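PDB 5INW: putative angiotensinogen from Lampetra fluviatilis, which binds heparin, which promotes its inhibition of thrombin, and belongs to the serpin family, whose members generally act as serine protease inhibitors. Local coordinates for residues E213-Y218 and D229-V234; V175-K180 and V241-I246; K225-V230 and K409-V414; S357-A362 and V390-H395; F168-K173 and I246-S251. The protein carries 1 engineered substitution. All blocks are in the same frame, centred on the assembly; numbering follows the deposited sequence.

Contact 1 of 5, residues E213-Y218 and D229-V234; sequences ELMNAY and DVISDV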
# COMPACT_ATOMS: atom_id res chain seq x y z
N GLU A 213 16.57 7.94 16.98
CA GLU A 213 15.66 7.97 18.13
C GLU A 213 14.71 9.14 18.06
O GLU A 213 13.54 9.01 18.47
CB GLU A 213 16.44 8.09 19.42
CG GLU A 213 17.30 6.89 19.75
CD GLU A 213 18.14 7.14 20.98
OE1 GLU A 213 17.61 7.85 21.89
OE2 GLU A 213 19.30 6.67 21.02
N LEU A 214 15.22 10.28 17.60
CA LEU A 214 14.43 11.51 17.52
C LEU A 214 13.40 11.37 16.43
O LEU A 214 12.21 11.62 16.67
CB LEU A 214 15.31 12.74 17.27
CG LEU A 214 16.19 13.24 18.44
CD1 LEU A 214 17.33 14.14 17.99
CD2 LEU A 214 15.39 13.96 19.49
N MET A 215 13.82 10.93 15.26
CA MET A 215 12.88 10.77 14.18
C MET A 215 11.74 9.80 14.55
O MET A 215 10.56 10.14 14.41
CB MET A 215 13.58 10.34 12.94
CG MET A 215 14.47 11.41 12.32
SD MET A 215 15.64 10.69 11.13
CE MET A 215 14.75 10.85 9.64
N ASN A 216 12.11 8.63 15.08
CA ASN A 216 11.14 7.62 15.48
C ASN A 216 10.23 8.10 16.56
O ASN A 216 9.05 7.84 16.51
CB ASN A 216 11.79 6.33 15.91
CG ASN A 216 12.32 5.54 14.74
OD1 ASN A 216 11.67 5.44 13.70
ND2 ASN A 216 13.52 4.99 14.89
N ALA A 217 10.77 8.81 17.53
CA ALA A 217 9.96 9.39 18.61
C ALA A 217 8.93 10.39 18.05
O ALA A 217 7.80 10.39 18.49
CB ALA A 217 10.86 10.09 19.63
N TYR A 218 9.33 11.22 17.08
CA TYR A 218 8.37 12.13 16.43
C TYR A 218 7.28 11.39 15.70
O TYR A 218 6.12 11.78 15.77
CB TYR A 218 9.06 13.05 15.44
CG TYR A 218 8.13 14.15 14.90
CD1 TYR A 218 8.02 15.40 15.55
CD2 TYR A 218 7.37 13.94 13.76
CE1 TYR A 218 7.20 16.40 15.04
CE2 TYR A 218 6.55 14.92 13.27
CZ TYR A 218 6.45 16.14 13.91
OH TYR A 218 5.62 17.08 13.39
N ASP A 229 9.90 2.78 15.63
CA ASP A 229 10.96 2.17 14.76
C ASP A 229 10.79 2.16 13.19
O ASP A 229 11.34 1.30 12.51
CB ASP A 229 11.30 0.75 15.26
CG ASP A 229 10.18 -0.26 15.03
OD1 ASP A 229 9.43 -0.16 14.02
OD2 ASP A 229 10.05 -1.19 15.85
N VAL A 230 10.09 3.13 12.63
CA VAL A 230 9.95 3.26 11.20
C VAL A 230 11.33 3.49 10.58
O VAL A 230 11.57 3.10 9.45
CB VAL A 230 9.02 4.44 10.83
CG1 VAL A 230 8.99 4.72 9.32
CG2 VAL A 230 7.61 4.17 11.31
N ILE A 231 12.23 4.17 11.29
CA ILE A 231 13.58 4.36 10.78
C ILE A 231 14.58 3.52 11.60
O ILE A 231 14.53 3.53 12.84
CB ILE A 231 13.96 5.85 10.78
CG1 ILE A 231 13.14 6.57 9.71
CG2 ILE A 231 15.44 6.00 10.49
CD1 ILE A 231 12.55 7.83 10.25
N SER A 232 15.46 2.82 10.87
CA SER A 232 16.52 1.99 11.47
C SER A 232 17.89 2.66 11.46
O SER A 232 18.64 2.51 12.42
CB SER A 232 16.62 0.66 10.72
OG SER A 232 16.69 0.86 9.32
N ASP A 233 18.20 3.41 10.40
CA ASP A 233 19.55 3.89 10.14
C ASP A 233 19.43 5.19 9.36
O ASP A 233 18.46 5.39 8.63
CB ASP A 233 20.30 2.80 9.32
CG ASP A 233 21.83 2.76 9.54
OD1 ASP A 233 22.47 3.79 9.86
OD2 ASP A 233 22.42 1.67 9.31
N VAL A 234 20.43 6.05 9.50
CA VAL A 234 20.52 7.29 8.74
C VAL A 234 21.97 7.71 8.57
O VAL A 234 22.72 7.80 9.54
CB VAL A 234 19.69 8.42 9.41
CG1 VAL A 234 20.33 8.90 10.71
CG2 VAL A 234 19.48 9.58 8.46

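Contact 2 of 5, residues V175-K180 and V241-I246; sequences VVFSKK and VIVNVI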
# COMPACT_ATOMS: atom_id res chain seq x y z
N VAL A 175 5.55 12.83 6.87
CA VAL A 175 6.52 13.55 7.70
C VAL A 175 7.77 13.72 6.89
O VAL A 175 8.15 12.81 6.16
CB VAL A 175 6.84 12.80 9.00
CG1 VAL A 175 7.78 13.63 9.86
CG2 VAL A 175 5.56 12.57 9.80
N VAL A 176 8.35 14.92 6.96
CA VAL A 176 9.55 15.23 6.23
C VAL A 176 10.60 15.78 7.16
O VAL A 176 10.46 16.87 7.78
CB VAL A 176 9.28 16.22 5.07
CG1 VAL A 176 10.58 16.61 4.37
CG2 VAL A 176 8.27 15.63 4.06
N PHE A 177 11.70 15.06 7.26
CA PHE A 177 12.84 15.52 8.03
C PHE A 177 13.88 16.14 7.10
O PHE A 177 14.12 15.63 6.00
CB PHE A 177 13.45 14.34 8.81
CG PHE A 177 12.49 13.67 9.72
CD1 PHE A 177 12.16 14.26 10.94
CD2 PHE A 177 11.90 12.44 9.36
CE1 PHE A 177 11.29 13.64 11.82
CE2 PHE A 177 11.00 11.80 10.25
CZ PHE A 177 10.68 12.42 11.48
N SER A 178 14.55 17.17 7.56
CA SER A 178 15.56 17.87 6.77
C SER A 178 16.84 18.12 7.57
O SER A 178 16.80 18.37 8.79
CB SER A 178 14.95 19.19 6.25
OG SER A 178 15.93 20.05 5.73
N LYS A 179 17.98 18.10 6.87
CA LYS A 179 19.31 18.45 7.48
C LYS A 179 19.29 19.82 8.13
O LYS A 179 18.73 20.78 7.58
CB LYS A 179 20.44 18.41 6.47
CG LYS A 179 21.83 18.32 7.05
CD LYS A 179 22.86 18.30 5.93
CE LYS A 179 24.15 17.59 6.30
NZ LYS A 179 25.01 18.39 7.23
N LYS A 180 19.86 19.89 9.32
CA LYS A 180 19.72 21.07 10.18
C LYS A 180 20.31 22.31 9.55
O LYS A 180 19.70 23.37 9.60
CB LYS A 180 20.35 20.85 11.56
CG LYS A 180 19.89 21.87 12.60
CD LYS A 180 20.51 21.59 13.95
CE LYS A 180 21.89 22.21 13.99
NZ LYS A 180 22.56 22.06 15.31
N VAL A 241 14.85 13.02 4.71
CA VAL A 241 14.14 11.75 4.79
C VAL A 241 12.66 12.04 4.73
O VAL A 241 12.18 12.79 5.55
CB VAL A 241 14.46 11.03 6.11
CG1 VAL A 241 13.71 9.71 6.19
CG2 VAL A 241 15.93 10.78 6.17
N ILE A 242 11.94 11.42 3.81
CA ILE A 242 10.50 11.60 3.63
C ILE A 242 9.84 10.34 4.08
O ILE A 242 10.33 9.29 3.80
CB ILE A 242 10.16 11.80 2.13
CG1 ILE A 242 10.71 13.15 1.66
CG2 ILE A 242 8.66 11.75 1.85
CD1 ILE A 242 10.87 13.25 0.15
N VAL A 243 8.73 10.45 4.78
CA VAL A 243 8.05 9.30 5.39
C VAL A 243 6.56 9.40 5.14
O VAL A 243 5.95 10.44 5.38
CB VAL A 243 8.25 9.29 6.92
CG1 VAL A 243 7.29 8.33 7.60
CG2 VAL A 243 9.70 8.99 7.25
N ASN A 244 5.99 8.35 4.61
CA ASN A 244 4.55 8.17 4.69
C ASN A 244 4.32 6.92 5.52
O ASN A 244 4.98 5.89 5.35
CB ASN A 244 3.88 7.94 3.33
CG ASN A 244 2.42 7.67 3.48
OD1 ASN A 244 2.00 6.54 3.72
ND2 ASN A 244 1.65 8.74 3.52
N VAL A 245 3.34 7.03 6.39
CA VAL A 245 2.71 5.87 6.98
C VAL A 245 1.21 5.91 6.74
O VAL A 245 0.61 6.97 6.69
CB VAL A 245 2.96 5.76 8.49
CG1 VAL A 245 4.43 5.87 8.73
CG2 VAL A 245 2.22 6.85 9.23
N ILE A 246 0.61 4.73 6.76
CA ILE A 246 -0.81 4.56 6.57
C ILE A 246 -1.24 3.35 7.37
O ILE A 246 -0.58 2.30 7.35
CB ILE A 246 -1.06 4.46 5.09
CG1 ILE A 246 -2.48 4.18 4.76
CG2 ILE A 246 -0.19 3.39 4.47
CD1 ILE A 246 -2.66 4.47 3.28

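Contact 3 of 5, residues K225-V230 and K409-V414; sequences KKFPDV and KAETVV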
# COMPACT_ATOMS: atom_id res chain seq x y z
N LYS A 225 1.54 5.74 18.83
CA LYS A 225 2.31 4.51 19.08
C LYS A 225 2.03 3.31 18.16
O LYS A 225 2.42 2.19 18.48
CB LYS A 225 2.20 4.09 20.56
CG LYS A 225 2.55 5.19 21.57
CD LYS A 225 2.85 4.64 22.97
CE LYS A 225 3.36 5.72 23.91
NZ LYS A 225 3.82 5.14 25.21
N LYS A 226 1.40 3.54 17.02
CA LYS A 226 1.22 2.46 16.05
C LYS A 226 2.50 2.25 15.25
O LYS A 226 2.79 1.15 14.80
CB LYS A 226 0.07 2.78 15.10
CG LYS A 226 -1.32 2.71 15.74
CD LYS A 226 -1.58 1.27 16.22
CE LYS A 226 -3.06 0.96 16.41
NZ LYS A 226 -3.69 1.65 17.58
N PHE A 227 3.25 3.32 15.07
CA PHE A 227 4.46 3.30 14.30
C PHE A 227 5.65 3.77 15.15
O PHE A 227 5.98 4.97 15.17
CB PHE A 227 4.28 4.19 13.08
CG PHE A 227 3.24 3.71 12.13
CD1 PHE A 227 1.95 4.09 12.27
CD2 PHE A 227 3.59 2.87 11.09
CE1 PHE A 227 1.00 3.64 11.40
CE2 PHE A 227 2.65 2.42 10.22
CZ PHE A 227 1.35 2.81 10.36
N PRO A 228 6.29 2.84 15.87
CA PRO A 228 7.62 3.11 16.44
C PRO A 228 8.60 2.61 15.40
O PRO A 228 8.16 2.05 14.38
CB PRO A 228 7.62 2.21 17.66
CG PRO A 228 6.83 1.01 17.22
CD PRO A 228 5.83 1.47 16.19
N ASP A 229 9.90 2.78 15.63
CA ASP A 229 10.96 2.17 14.76
C ASP A 229 10.79 2.16 13.19
O ASP A 229 11.34 1.30 12.51
CB ASP A 229 11.30 0.75 15.26
CG ASP A 229 10.18 -0.26 15.03
OD1 ASP A 229 9.43 -0.16 14.02
OD2 ASP A 229 10.05 -1.19 15.85
N VAL A 230 10.09 3.13 12.63
CA VAL A 230 9.95 3.26 11.20
C VAL A 230 11.33 3.49 10.58
O VAL A 230 11.57 3.10 9.45
CB VAL A 230 9.02 4.44 10.83
CG1 VAL A 230 8.99 4.72 9.32
CG2 VAL A 230 7.61 4.17 11.31
N LYS A 409 -0.90 -2.06 8.17
CA LYS A 409 0.00 -0.92 8.27
C LYS A 409 0.84 -0.91 7.00
O LYS A 409 1.16 -1.97 6.51
CB LYS A 409 0.98 -1.14 9.42
CG LYS A 409 0.41 -0.96 10.80
CD LYS A 409 1.28 -1.64 11.88
CE LYS A 409 0.41 -2.14 13.06
NZ LYS A 409 0.76 -3.48 13.64
N ALA A 410 1.22 0.26 6.53
CA ALA A 410 2.33 0.42 5.58
C ALA A 410 3.16 1.62 5.95
O ALA A 410 2.68 2.53 6.58
CB ALA A 410 1.81 0.57 4.16
N GLU A 411 4.40 1.62 5.47
CA GLU A 411 5.41 2.65 5.78
C GLU A 411 6.30 2.77 4.56
O GLU A 411 6.90 1.77 4.16
CB GLU A 411 6.31 2.10 6.85
CG GLU A 411 5.63 1.58 8.11
CD GLU A 411 6.63 1.04 9.12
OE1 GLU A 411 7.74 0.58 8.73
OE2 GLU A 411 6.28 1.06 10.31
N THR A 412 6.38 3.96 3.97
CA THR A 412 7.33 4.24 2.93
C THR A 412 8.31 5.28 3.43
O THR A 412 7.91 6.31 3.95
CB THR A 412 6.61 4.80 1.75
OG1 THR A 412 5.51 3.93 1.47
CG2 THR A 412 7.54 4.93 0.55
N VAL A 413 9.59 5.01 3.23
CA VAL A 413 10.67 5.86 3.65
C VAL A 413 11.53 6.19 2.42
O VAL A 413 11.94 5.29 1.71
CB VAL A 413 11.52 5.18 4.75
CG1 VAL A 413 12.68 6.06 5.17
CG2 VAL A 413 10.67 4.92 5.93
N VAL A 414 11.89 7.47 2.25
CA VAL A 414 12.74 7.93 1.15
C VAL A 414 13.92 8.65 1.75
O VAL A 414 13.75 9.48 2.62
CB VAL A 414 12.00 8.92 0.25
CG1 VAL A 414 12.84 9.26 -0.97
CG2 VAL A 414 10.66 8.32 -0.21

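Contact 4 of 5, residues S357-A362 and V390-H395; sequences SYDLKA and VDKITH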
# COMPACT_ATOMS: atom_id res chain seq x y z
N SER A 357 8.79 -6.79 3.24
CA SER A 357 9.62 -5.59 3.07
C SER A 357 10.07 -5.50 1.65
O SER A 357 10.31 -6.50 1.01
CB SER A 357 10.85 -5.62 3.95
OG SER A 357 10.46 -5.66 5.29
N TYR A 358 10.29 -4.28 1.17
CA TYR A 358 10.84 -4.09 -0.15
C TYR A 358 11.87 -2.99 -0.15
O TYR A 358 11.89 -2.12 0.72
CB TYR A 358 9.75 -3.75 -1.14
CG TYR A 358 8.58 -4.73 -1.27
CD1 TYR A 358 8.64 -5.80 -2.14
CD2 TYR A 358 7.40 -4.51 -0.57
CE1 TYR A 358 7.58 -6.64 -2.30
CE2 TYR A 358 6.32 -5.34 -0.72
CZ TYR A 358 6.41 -6.42 -1.59
OH TYR A 358 5.34 -7.27 -1.73
N ASP A 359 12.79 -3.11 -1.10
CA ASP A 359 13.63 -2.01 -1.56
C ASP A 359 13.09 -1.78 -2.99
O ASP A 359 13.05 -2.70 -3.78
CB ASP A 359 15.09 -2.43 -1.51
CG ASP A 359 16.03 -1.41 -2.11
OD1 ASP A 359 15.92 -1.10 -3.31
OD2 ASP A 359 16.91 -0.93 -1.37
N LEU A 360 12.60 -0.59 -3.28
CA LEU A 360 11.80 -0.41 -4.48
C LEU A 360 12.59 0.17 -5.65
O LEU A 360 12.01 0.43 -6.71
CB LEU A 360 10.63 0.52 -4.17
CG LEU A 360 9.63 0.08 -3.12
CD1 LEU A 360 8.58 1.17 -2.91
CD2 LEU A 360 8.99 -1.20 -3.55
N LYS A 361 13.89 0.39 -5.45
CA LYS A 361 14.70 1.14 -6.40
C LYS A 361 14.62 0.55 -7.82
O LYS A 361 14.35 1.25 -8.78
CB LYS A 361 16.13 1.23 -5.88
CG LYS A 361 17.12 1.78 -6.89
CD LYS A 361 18.43 2.25 -6.27
CE LYS A 361 19.54 2.28 -7.33
NZ LYS A 361 20.74 3.09 -6.93
N ALA A 362 14.80 -0.74 -7.92
CA ALA A 362 14.75 -1.41 -9.20
C ALA A 362 13.35 -1.48 -9.76
O ALA A 362 13.20 -1.51 -10.98
CB ALA A 362 15.31 -2.83 -9.06
N VAL A 390 17.75 10.83 -4.77
CA VAL A 390 17.19 9.77 -3.93
C VAL A 390 18.24 8.66 -3.76
O VAL A 390 18.57 7.96 -4.69
CB VAL A 390 15.92 9.14 -4.54
CG1 VAL A 390 15.37 8.07 -3.62
CG2 VAL A 390 14.87 10.20 -4.82
N ASP A 391 18.68 8.46 -2.52
CA ASP A 391 19.57 7.36 -2.18
C ASP A 391 18.86 6.05 -2.13
O ASP A 391 19.33 5.10 -2.66
CB ASP A 391 20.18 7.59 -0.82
CG ASP A 391 21.27 6.61 -0.52
OD1 ASP A 391 22.09 6.33 -1.43
OD2 ASP A 391 21.34 6.16 0.63
N LYS A 392 17.70 6.02 -1.49
CA LYS A 392 17.06 4.81 -1.04
C LYS A 392 15.55 5.02 -0.82
O LYS A 392 15.12 6.06 -0.24
CB LYS A 392 17.72 4.40 0.29
CG LYS A 392 17.12 3.12 0.89
CD LYS A 392 18.13 2.29 1.69
CE LYS A 392 18.02 0.80 1.38
NZ LYS A 392 19.27 0.03 1.72
N ILE A 393 14.77 4.01 -1.21
CA ILE A 393 13.33 3.94 -0.91
C ILE A 393 12.88 2.56 -0.43
O ILE A 393 12.94 1.60 -1.17
CB ILE A 393 12.50 4.22 -2.16
CG1 ILE A 393 12.79 5.61 -2.68
CG2 ILE A 393 11.02 4.12 -1.85
CD1 ILE A 393 11.89 6.01 -3.84
N THR A 394 12.45 2.48 0.81
CA THR A 394 11.98 1.22 1.34
C THR A 394 10.47 1.29 1.42
O THR A 394 9.90 2.36 1.35
CB THR A 394 12.66 0.87 2.70
OG1 THR A 394 12.65 1.99 3.59
CG2 THR A 394 14.10 0.56 2.44
N HIS A 395 9.84 0.13 1.46
CA HIS A 395 8.42 0.01 1.69
C HIS A 395 8.24 -1.20 2.53
O HIS A 395 8.78 -2.21 2.25
CB HIS A 395 7.63 -0.11 0.41
CG HIS A 395 6.16 -0.11 0.64
ND1 HIS A 395 5.44 1.04 0.84
CD2 HIS A 395 5.30 -1.12 0.83
CE1 HIS A 395 4.19 0.74 1.10
NE2 HIS A 395 4.07 -0.57 1.09

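Contact 5 of 5, residues F168-K173 and I246-S251; sequences FELMGK and IYFKGS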
# COMPACT_ATOMS: atom_id res chain seq x y z
N PHE A 168 -14.25 1.35 12.01
CA PHE A 168 -13.41 1.70 10.82
C PHE A 168 -12.39 2.78 11.15
O PHE A 168 -12.75 3.75 11.81
CB PHE A 168 -14.28 2.21 9.68
CG PHE A 168 -13.51 2.59 8.46
CD1 PHE A 168 -13.09 1.63 7.57
CD2 PHE A 168 -13.21 3.91 8.18
CE1 PHE A 168 -12.38 1.98 6.42
CE2 PHE A 168 -12.48 4.27 7.05
CZ PHE A 168 -12.06 3.31 6.18
N GLU A 169 -11.14 2.63 10.72
CA GLU A 169 -10.15 3.69 10.83
C GLU A 169 -9.23 3.58 9.68
O GLU A 169 -8.64 2.49 9.46
CB GLU A 169 -9.30 3.57 12.13
CG GLU A 169 -8.24 4.69 12.30
CD GLU A 169 -7.44 4.69 13.61
OE1 GLU A 169 -6.45 5.48 13.69
OE2 GLU A 169 -7.76 3.94 14.58
N LEU A 170 -9.08 4.69 8.96
CA LEU A 170 -8.01 4.86 7.98
C LEU A 170 -7.32 6.17 8.23
O LEU A 170 -7.96 7.22 8.20
CB LEU A 170 -8.54 4.75 6.55
CG LEU A 170 -7.38 4.76 5.53
CD1 LEU A 170 -6.50 3.53 5.54
CD2 LEU A 170 -7.85 5.00 4.11
N MET A 171 -6.02 6.14 8.47
CA MET A 171 -5.26 7.29 8.92
C MET A 171 -3.98 7.27 8.09
O MET A 171 -3.40 6.22 7.88
CB MET A 171 -5.00 7.13 10.43
CG MET A 171 -4.08 8.13 11.15
SD MET A 171 -2.35 7.59 10.98
CE MET A 171 -1.98 6.80 12.55
N GLY A 172 -3.54 8.44 7.66
CA GLY A 172 -2.34 8.61 6.87
C GLY A 172 -1.58 9.86 7.29
O GLY A 172 -2.18 10.92 7.53
N LYS A 173 -0.26 9.75 7.37
CA LYS A 173 0.57 10.83 7.85
C LYS A 173 1.81 10.87 6.99
O LYS A 173 2.48 9.88 6.84
CB LYS A 173 0.91 10.55 9.33
CG LYS A 173 1.45 11.74 10.11
CD LYS A 173 0.38 12.75 10.53
CE LYS A 173 0.99 14.16 10.71
NZ LYS A 173 1.22 14.90 9.42
N ILE A 246 0.61 4.73 6.76
CA ILE A 246 -0.81 4.56 6.57
C ILE A 246 -1.24 3.35 7.37
O ILE A 246 -0.58 2.30 7.35
CB ILE A 246 -1.06 4.46 5.09
CG1 ILE A 246 -2.48 4.18 4.76
CG2 ILE A 246 -0.19 3.39 4.47
CD1 ILE A 246 -2.66 4.47 3.28
N TYR A 247 -2.32 3.54 8.11
CA TYR A 247 -2.85 2.56 9.03
C TYR A 247 -4.32 2.40 8.75
O TYR A 247 -5.04 3.40 8.74
CB TYR A 247 -2.71 3.06 10.46
CG TYR A 247 -3.38 2.16 11.47
CD1 TYR A 247 -2.73 1.07 11.95
CD2 TYR A 247 -4.70 2.40 11.92
CE1 TYR A 247 -3.32 0.24 12.87
CE2 TYR A 247 -5.33 1.56 12.83
CZ TYR A 247 -4.62 0.47 13.31
OH TYR A 247 -5.13 -0.44 14.24
N PHE A 248 -4.76 1.14 8.58
CA PHE A 248 -6.16 0.78 8.40
C PHE A 248 -6.60 -0.25 9.43
O PHE A 248 -5.89 -1.25 9.66
CB PHE A 248 -6.31 0.17 7.00
CG PHE A 248 -7.57 -0.64 6.79
CD1 PHE A 248 -8.79 -0.01 6.62
CD2 PHE A 248 -7.51 -2.02 6.73
CE1 PHE A 248 -9.94 -0.74 6.43
CE2 PHE A 248 -8.66 -2.76 6.54
CZ PHE A 248 -9.87 -2.13 6.37
N LYS A 249 -7.75 -0.03 10.07
CA LYS A 249 -8.35 -1.09 10.90
C LYS A 249 -9.83 -1.13 10.72
O LYS A 249 -10.54 -0.24 11.17
CB LYS A 249 -8.02 -0.96 12.37
CG LYS A 249 -8.47 -2.15 13.21
CD LYS A 249 -8.06 -1.95 14.65
CE LYS A 249 -8.70 -2.98 15.55
NZ LYS A 249 -8.56 -2.57 16.96
N GLY A 250 -10.29 -2.19 10.05
CA GLY A 250 -11.68 -2.37 9.71
C GLY A 250 -12.27 -3.60 10.34
O GLY A 250 -11.73 -4.68 10.27
N SER A 251 -13.41 -3.42 10.96
CA SER A 251 -14.24 -4.56 11.46
C SER A 251 -15.01 -5.14 10.31
O SER A 251 -15.58 -4.36 9.50
CB SER A 251 -15.21 -4.09 12.51
OG SER A 251 -14.56 -4.07 13.72

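Contact 1 of 5, residues E213-Y218 and D229-V234
Asn216 OD1 takes one hydrogen bond, from Ile231 N, and ND2 of the same amide gives one back to Ile231 O. The bond from Ile231 N to Asn216 OD1 is 2.8 Å long, on a lone pair in the carbonyl plane, and that from Asn216 ND2 to Ile231 O is 2.7 Å, almost straight (176°) and within the plane of the amide. Val230 N also lies near OD1, but at an angle too poor for a bond. The side chain reaches out from the helix with CG anti to its own carbonyl carbon (chi1 -74°), and the paired bonds fix which way the amide is turned. An alanine here would remove both bonds and would probably loosen the loop's hold on the helix. One residue back, Met215 bends at its sulfur and crosses Ile231 at about a right angle, its CE and CB each 3.8 Å from Ile231 CD1. Apolar packing thus adjoins the paired amide bonds on the side of the sheet. Helix 208-221 and the segment after it by serpin topology correspond to helix F and the loop leading from it to strand 3A, which lie across the large central sheet.

Contact 2 of 5, residues V175-K180 and V241-I246
Phe177 is the large bump on one face of this strand pair, and the smaller valines fit around it. Its CG stands anti to the carbonyl carbon (chi1 -58°), which lays the ring back along its own strand, so that Val175 CG1 sits 3.5 Å above one ring face, displaced from the ring centre to its margin. Val243 on the partner strand sends CG2 to the ring edge, 4.3 Å from Phe177 CE2, while CD2 of Phe177 comes 4.4 Å from Val241 CB. Val175 and Val243 then meet directly, CB to CB at 4.3 Å. The tip of Met215, from helix 208-221, drops between Phe177 and Val241 and fills the groove that ring and branched side chain leave along this face. The pairing is antiparallel and joins strands 168-179 and 238-251 of the large central sheet, equivalent to strands 2A and 3A of other serpins. Two hydrogen-bonded pairs, Val175 with Val243 and Phe177 with Val241, flank the non-hydrogen-bonded pair of Val176 and Ile242. The bond from Val243 N to Val175 O, 2.8 Å long, points nearly down the C=O axis, whereas Val241 N approaches Phe177 O from above the carbonyl plane. Through the sheet, on the other face, the bumps are smaller: Val176 CG2 rests 4.2 Å from Ile242 CG1, and Ile242 presses on Val119 and Val120 of helix 110-122. Farther along the same face Asn244 ties the strand to that helix through its OD1 bond with Ser112 OG.

Contact 3 of 5, residues K225-V230 and K409-V414
Phe227 and the strand side chains facing it run antiparallel alongside one another: the ring reaches from the loop toward the strand while Lys409 and Glu411 reach from the strand toward the loop. With CG anti to its carbonyl carbon (chi1 -65°), Phe227 brings CD2, CE2 and CZ to the strand. Glu411 OE2 comes to the ring edge, in the ring plane, 3.3 Å from Phe227 CD2; carboxylate and ring planes are turned 43° apart. Such an approach would place an oxygen that is probably negatively charged against the electron-poor rim of the ring. The aliphatic part of Lys409 follows alongside, CG 3.9 Å from Phe227 CZ, before its chain bends away at its outer torsions. Between these two, the backbone oxygen Ala410 O lies 3.6 Å from Phe227 CE2. Val230 crosses Glu411 obliquely, CG2 at 3.5 Å from Glu411 OE2, so the same oxygen is flanked by a ring edge and a methyl group. The other branch of Val230, CG1, lies across Val413 and meets its CG2 at 3.8 Å. No hydrogen bond joins the segments, and Asp229 OD1 stands 5.0 Å from Glu411 OE2, a like charge that would be expected to raise the proton affinity of both acids slightly. Val245 and Tyr247 of the neighbouring strand also touch Phe227, and Ile219 of helix 208-221 packs on it from the helix. By serpin topology strand 405-417 is the cleaved reactive loop inserted into the central sheet as strand 4A, here overlaid by the return loop of helix F.

Contact 4 of 5, residues S357-A362 and V390-H395
The end of strand 345-359 and its turn into helix 361-369 pair antiparallel with strand 389-401, a pairing that by serpin topology joins strands 6A and 5A of the central sheet. Tyr358 and His395 form the hydrogen-bonded pair: Tyr358 N donates to His395 O at 2.8 Å, nearly along the C=O axis, and His395 N returns a bond of 3.1 Å to Tyr358 O from above the carbonyl plane. Asp359 and Thr394 follow as a non-hydrogen-bonded pair. Past the end of the strand, Leu360 N still reaches Ile393 O at 3.1 Å, a nearly straight bond (169°). Leu360 dips its side chain toward the partner strand, CG anti to its carbonyl carbon, and places CD1 3.7 Å from His395 CB and 4.0 Å from Ile393 CG2. An alanine here would remove CD1 from His395 and Ile393 and would probably loosen the turn on the strand. Asp359 does double work at the turn: OD1 accepts a weak capping bond from Lys361 N, while its OD2 touches Lys392 CE at 3.4 Å, with Lys392 NZ at 4.0 Å, too far for a salt bridge. Asp391 and Lys392 both face Gly415 of strand 405-417, a classic beta bulge on the other edge of the strand. The His395 ring has both nitrogens bonded, ND1 with Thr412 OG1 of strand 405-417 and NE2 with Ser109 N, an arrangement consistent with the serpin shutter. Tyr358 OH bonds Phe107 N of strand 106-108, and helix 110-122 packs on the face carrying His395 and Ile393, its Ile113 against Leu360 and His395, its Leu117 against Ile393.

Contact 5 of 5, residues F168-K173 and I246-S251
Met171 and Tyr247 exchange two backbone hydrogen bonds, Met171 N to Tyr247 O and Tyr247 N to Met171 O, both 2.9 Å and both nearly along the C=O axes of their acceptors. The Glu169-Lys249 pair is looser: Lys249 N bonds Glu169 O at 2.7 Å, but the return bond is bent. CA-H groups support these: Phe248 CA lies 3.2 Å from Glu169 O, and Leu170 CA meets Tyr247 O. On one face of this antiparallel pair the extended Glu169 crosses Tyr247 at about a right angle, OE2 3.8 Å from Tyr247 CE2, with carboxylate and ring planes 63° apart. Tyr247 OH is bonded to Glu407 OE1, and Met171 bends back so that its CE nears Tyr247 CB. The other face is apolar. Leu170, with CG anti to its backbone N (chi1 -173°), brings CD1 to 3.7 Å from Phe248 CB and close to Ile246 CG1. Phe168 points CE1 at the edge of the Phe248 ring, 3.7 Å from Phe248 CE1, the planes inclined at 68°. Gly250 N sits over one face of that ring, where a CB on the glycine would clash with it. Ile25 and Phe26 of the separate C-terminal peptide chain pack on this apolar face. By serpin topology strands 2A and 3A, the pair thus sets an apolar face against one mixing buried Tyr247 with charged Glu169 and Lys249.

Overall arrangement
From the N terminus, strand 168-179 opens contact 5 and then contact 2; both close on strand 238-251, contact 2 first, so it lies within the longer loop of contact 5. Inside both, helix 208-221 opens contact 1, which closes on the loop after it. That loop also opens contact 3, overlapping contact 1 at Asp229 and Val230, and contact 3 closes only on strand 405-417, crossing contacts 2 and 5. Contact 4 opens and closes later, between 357-362 and 390-395, within the span of contact 3. Contacts 2, 4 and 5 join strands of the central sheet, contact 1 ties the helix to its return loop, and contact 3 lays that loop on the sheet.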